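Local coordinates for flagellar hook associated protein type 3 FlgL (PDB 5YTI), which probably serves as a structural component of the bacterial flagellum, a flagellin-family protein of the junction between hook and filament, at residues L87-E92 and Q115-Q120; T109-A114 and N306-Y311. One frame throughout, in Å; residues are numbered along the deposited sequence.

Interaction 1 of 2, residues L87-E92 and Q115-Q120; sequences LHRLRE and QALLNQ
Leu90 and Leu117 meet across a helical hairpin: helix 49-96 runs up to a short loop, and helix 104-125 folds back against it in a roughly antiparallel sense. Both segments belong to the N-terminal helical region of the bacterial flagellin family, and the contact is wholly apolar, with no hydrogen bond passing between them. The two leucine side chains slide past each other in opposite directions, so that the branched end of Leu90 lies along Leu117 from its CB to its tip. Leu90 CD2 rests against both CB and CD1 of Leu117, 3.8 Å from each, and Leu90 CG is 3.9 Å from Leu117 CD1. In Leu117, chi1 (-66°) sets CG anti to the carbonyl carbon, and the extended second torsion (155°) then places CD1 against helix 49-96.

Arg89 comes in from a different direction, its aliphatic chain crossing Leu117 at about a right angle. A bend at chi2 (55°) turns the arginine chain, and its guanidinium reaches Glu113, one helical turn before Leu117, in a salt bridge through NH2. Glu92 OE1 is a more distant partner, 3.9 Å from Arg89 NH1, a long ionic pair. The arginine thus lies along the more open side of the leucine pair with its methylenes and ties the two helices together with its charge.

Deeper in the bundle, Leu90 also packs on Val300 and Met303 of helix 296-307, while Leu87 touches Ile331 and Ile338 of helix 316-374. Back at the hairpin, the CD1 methyl of Leu117 is shared between two neighbours: besides Leu90 CD2 it touches Arg89 CG, with 3.9 Å between Leu117 CD1 and that methylene.

Interaction 2 of 2, residues T109-A114 and N306-Y311; sequences TLAVEA and NLNKPY
Leu110 and Ala111 rest against Leu307, where the short helix 296-307 runs out and the chain turns into a loop beside helix 104-125. The contact joins helix 104-125, part of the N-terminal helical region of the flagellin family, to the end of a helix that follows the β-strand region, two parts of the helical bundle that lie far apart in sequence.

At the start of helix segment 109-114, Thr109 O accepts from both Val112 N and Glu113 N, which belong to the first turn of the segment. Leu110 comes next and offers its CB, rather than its methyl groups, to the contact: Leu110 CB lies 3.9 Å from Leu307 CD1. Its side chain also touches Leu102 of the loop before the helix.

Ala111 is the centre of the contact. Having no more than a CB, it lets the backbones come close, and Ala111 CA is 5.6 Å from Leu307 CA. Ala111 CB and Leu307 CB are 4.1 Å apart. Leu307 CD1 comes within 3.6 Å of Ala111 N. Two torsions of Leu307 bring the methyl there: chi1 (-72°) turns CG anti to the carbonyl carbon, and the extended chi2 (173°) carries CD1 onward. Leu307 thus touches helix 104-125, Ile93 of helix 49-96 and Ala97 of the loop joining them.

Further along, Glu113 also packs on Ile93.

On the loop side, Lys309 N bonds to Asn306 O at 3.1 Å. Asn308, which is exposed, brings its amide obliquely alongside Ala111, with no hydrogen bond between the two residues. The carboxamide oxygen makes the nearest approach, Asn308 OD1 lying 3.6 Å from Ala111 CB.

Overall arrangement
Helix 104-125 is common to both contacts, which lie about 12 Å apart between centres. Interaction 1 is a buried contact within one sequential hairpin; interaction 2 is only partly buried, lies farther from the centre of the chain, and brings in a helix end nearly two hundred residues later. Both rest mainly on apolar side chains, but leucine against leucine carries the first, whereas in the second alanine admits a closer backbone and an asparagine amide lies at the open side. The Arg89-Glu113 salt bridge links the two contacts directly, and Leu90 CD2 of interaction 1 packs 4.2 Å from Ala114 CB of interaction 2.

Interaction 1 of 2, residues L87-E92 and Q115-Q120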
# COMPACT_ATOMS: atom_id res chain seq x y z
N LEU A 87 16.81 5.41 -4.65
CA LEU A 87 15.55 6.09 -4.80
C LEU A 87 15.72 7.54 -4.60
O LEU A 87 14.95 8.31 -5.15
CB LEU A 87 14.55 5.59 -3.79
CG LEU A 87 14.04 4.20 -4.18
CD1 LEU A 87 13.50 3.43 -2.97
CD2 LEU A 87 12.98 4.34 -5.27
N HIS A 88 16.70 7.94 -3.81
CA HIS A 88 16.91 9.38 -3.52
C HIS A 88 17.29 10.12 -4.79
O HIS A 88 16.93 11.29 -4.99
CB HIS A 88 17.97 9.60 -2.44
CG HIS A 88 17.40 9.70 -1.06
ND1 HIS A 88 18.08 9.28 0.07
CD2 HIS A 88 16.19 10.14 -0.62
CE1 HIS A 88 17.33 9.48 1.14
NE2 HIS A 88 16.17 9.98 0.74
N ARG A 89 18.01 9.40 -5.63
CA ARG A 89 18.53 9.88 -6.88
C ARG A 89 17.40 9.80 -7.89
O ARG A 89 17.15 10.77 -8.60
CB ARG A 89 19.76 9.06 -7.32
CG ARG A 89 20.37 9.40 -8.70
CD ARG A 89 20.75 10.87 -8.89
NE ARG A 89 21.03 11.16 -10.31
CZ ARG A 89 20.79 12.33 -10.92
NH1 ARG A 89 20.31 13.37 -10.26
NH2 ARG A 89 21.05 12.48 -12.21
N LEU A 90 16.69 8.67 -7.93
CA LEU A 90 15.50 8.61 -8.79
C LEU A 90 14.57 9.78 -8.50
O LEU A 90 13.82 10.23 -9.37
CB LEU A 90 14.78 7.27 -8.62
CG LEU A 90 15.48 6.08 -9.28
CD1 LEU A 90 15.03 4.77 -8.67
CD2 LEU A 90 15.26 6.08 -10.79
N ARG A 91 14.59 10.31 -7.28
CA ARG A 91 13.71 11.40 -6.94
C ARG A 91 14.26 12.71 -7.48
O ARG A 91 13.51 13.56 -7.96
CB ARG A 91 13.49 11.47 -5.43
CG ARG A 91 12.97 12.81 -5.02
CD ARG A 91 12.27 12.83 -3.70
NE ARG A 91 11.79 14.20 -3.49
CZ ARG A 91 10.85 14.53 -2.63
NH1 ARG A 91 10.31 13.58 -1.85
NH2 ARG A 91 10.45 15.78 -2.53
N GLU A 92 15.58 12.88 -7.39
CA GLU A 92 16.27 14.03 -8.00
C GLU A 92 15.91 14.02 -9.48
O GLU A 92 15.33 14.99 -9.99
CB GLU A 92 17.80 13.96 -7.83
CG GLU A 92 18.34 14.22 -6.41
CD GLU A 92 19.86 14.19 -6.28
OE1 GLU A 92 20.54 13.13 -6.39
OE2 GLU A 92 20.40 15.27 -6.01
N GLN A 115 17.39 3.85 -16.20
CA GLN A 115 17.51 2.42 -16.54
C GLN A 115 18.63 1.77 -15.74
O GLN A 115 18.50 0.64 -15.31
CB GLN A 115 17.65 2.15 -18.06
CG GLN A 115 17.70 0.65 -18.48
CD GLN A 115 16.33 -0.07 -18.47
OE1 GLN A 115 15.36 0.41 -19.07
NE2 GLN A 115 16.28 -1.24 -17.80
N ALA A 116 19.74 2.47 -15.50
CA ALA A 116 20.78 1.88 -14.64
C ALA A 116 20.26 1.70 -13.20
O ALA A 116 20.53 0.67 -12.58
CB ALA A 116 22.04 2.72 -14.65
N LEU A 117 19.50 2.67 -12.70
CA LEU A 117 18.97 2.60 -11.34
C LEU A 117 17.94 1.48 -11.20
O LEU A 117 18.03 0.69 -10.26
CB LEU A 117 18.43 3.95 -10.87
CG LEU A 117 19.56 4.99 -10.74
CD1 LEU A 117 19.07 6.43 -10.87
CD2 LEU A 117 20.32 4.84 -9.44
N LEU A 118 17.01 1.36 -12.13
CA LEU A 118 16.12 0.20 -12.14
C LEU A 118 16.93 -1.09 -11.98
O LEU A 118 16.68 -1.87 -11.06
CB LEU A 118 15.29 0.15 -13.43
CG LEU A 118 14.47 -1.12 -13.70
CD1 LEU A 118 13.54 -1.42 -12.55
CD2 LEU A 118 13.66 -1.00 -14.98
N ASN A 119 17.91 -1.31 -12.85
CA ASN A 119 18.75 -2.52 -12.80
C ASN A 119 19.42 -2.67 -11.42
O ASN A 119 19.51 -3.78 -10.88
CB ASN A 119 19.84 -2.51 -13.91
CG ASN A 119 19.27 -2.49 -15.34
OD1 ASN A 119 18.05 -2.43 -15.57
ND2 ASN A 119 20.17 -2.56 -16.33
N GLN A 120 19.88 -1.56 -10.86
CA GLN A 120 20.46 -1.54 -9.51
C GLN A 120 19.46 -2.12 -8.50
O GLN A 120 19.80 -3.00 -7.71
CB GLN A 120 20.89 -0.10 -9.15
CG GLN A 120 21.82 0.04 -7.95
CD GLN A 120 22.84 1.16 -8.08
OE1 GLN A 120 24.02 0.88 -8.29
NE2 GLN A 120 22.40 2.43 -7.95

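Interaction 2 of 2, residues T109-A114 and N306-Y311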
# COMPACT_ATOMS: atom_id res chain seq x y z
N THR A 109 18.77 11.28 -21.78
CA THR A 109 19.98 10.82 -21.09
C THR A 109 19.68 10.34 -19.64
O THR A 109 20.26 9.33 -19.16
CB THR A 109 21.13 11.87 -21.13
OG1 THR A 109 21.44 12.20 -22.50
CG2 THR A 109 22.38 11.31 -20.46
N LEU A 110 18.77 11.06 -18.96
CA LEU A 110 18.25 10.67 -17.65
C LEU A 110 17.52 9.35 -17.74
O LEU A 110 17.66 8.49 -16.89
CB LEU A 110 17.33 11.76 -17.08
CG LEU A 110 18.03 13.10 -16.80
CD1 LEU A 110 17.15 14.13 -16.15
CD2 LEU A 110 19.24 12.89 -15.93
N ALA A 111 16.75 9.20 -18.81
CA ALA A 111 16.17 7.90 -19.18
C ALA A 111 17.13 6.73 -19.08
O ALA A 111 16.72 5.59 -18.83
CB ALA A 111 15.66 7.96 -20.61
N VAL A 112 18.39 6.98 -19.37
CA VAL A 112 19.34 5.89 -19.41
C VAL A 112 19.91 5.73 -18.03
O VAL A 112 20.18 4.59 -17.60
CB VAL A 112 20.43 6.11 -20.48
CG1 VAL A 112 21.50 5.06 -20.37
CG2 VAL A 112 19.81 6.08 -21.87
N GLU A 113 20.08 6.84 -17.30
CA GLU A 113 20.44 6.71 -15.91
C GLU A 113 19.35 5.97 -15.14
O GLU A 113 19.65 5.01 -14.43
CB GLU A 113 20.71 8.05 -15.24
CG GLU A 113 21.43 7.85 -13.92
CD GLU A 113 21.59 9.11 -13.11
OE1 GLU A 113 21.07 10.16 -13.53
OE2 GLU A 113 22.24 9.03 -12.04
N ALA A 114 18.09 6.39 -15.29
CA ALA A 114 17.00 5.69 -14.64
C ALA A 114 17.05 4.21 -14.97
O ALA A 114 16.82 3.39 -14.09
CB ALA A 114 15.66 6.28 -15.00
N ASN A 306 8.33 8.00 -19.57
CA ASN A 306 7.96 9.41 -19.57
C ASN A 306 9.09 10.35 -20.01
O ASN A 306 8.91 11.31 -20.74
CB ASN A 306 7.55 9.80 -18.16
CG ASN A 306 6.40 10.78 -18.14
OD1 ASN A 306 5.35 10.49 -18.68
ND2 ASN A 306 6.59 11.93 -17.51
N LEU A 307 10.29 10.07 -19.53
CA LEU A 307 11.43 10.86 -19.96
C LEU A 307 11.66 10.78 -21.46
O LEU A 307 12.31 11.64 -22.02
CB LEU A 307 12.67 10.38 -19.22
CG LEU A 307 12.60 10.81 -17.78
CD1 LEU A 307 13.75 10.19 -17.00
CD2 LEU A 307 12.64 12.33 -17.75
N ASN A 308 11.14 9.72 -22.09
CA ASN A 308 11.27 9.48 -23.54
C ASN A 308 10.11 10.02 -24.38
O ASN A 308 10.14 9.93 -25.59
CB ASN A 308 11.42 7.97 -23.82
CG ASN A 308 12.80 7.44 -23.48
OD1 ASN A 308 13.82 8.13 -23.66
ND2 ASN A 308 12.84 6.21 -22.98
N LYS A 309 9.07 10.57 -23.76
CA LYS A 309 7.96 11.10 -24.54
C LYS A 309 8.44 12.32 -25.30
O LYS A 309 9.40 12.94 -24.89
CB LYS A 309 6.79 11.54 -23.63
CG LYS A 309 6.12 10.43 -22.85
CD LYS A 309 5.32 9.49 -23.74
CE LYS A 309 5.59 8.03 -23.38
NZ LYS A 309 4.95 7.06 -24.32
N PRO A 310 7.76 12.68 -26.39
CA PRO A 310 8.00 14.00 -26.98
C PRO A 310 7.87 15.12 -25.95
O PRO A 310 6.86 15.19 -25.27
CB PRO A 310 6.89 14.12 -28.04
CG PRO A 310 6.49 12.72 -28.38
CD PRO A 310 6.78 11.88 -27.16
N TYR A 311 8.88 15.97 -25.87
CA TYR A 311 8.92 17.11 -24.93
C TYR A 311 9.57 18.30 -25.67
O TYR A 311 10.69 18.73 -25.32
CB TYR A 311 9.74 16.74 -23.66
CG TYR A 311 9.56 17.60 -22.37
CD1 TYR A 311 8.56 17.32 -21.44
CD2 TYR A 311 10.44 18.64 -22.07
CE1 TYR A 311 8.41 18.07 -20.27
CE2 TYR A 311 10.29 19.39 -20.91
CZ TYR A 311 9.28 19.09 -20.01
OH TYR A 311 9.14 19.83 -18.87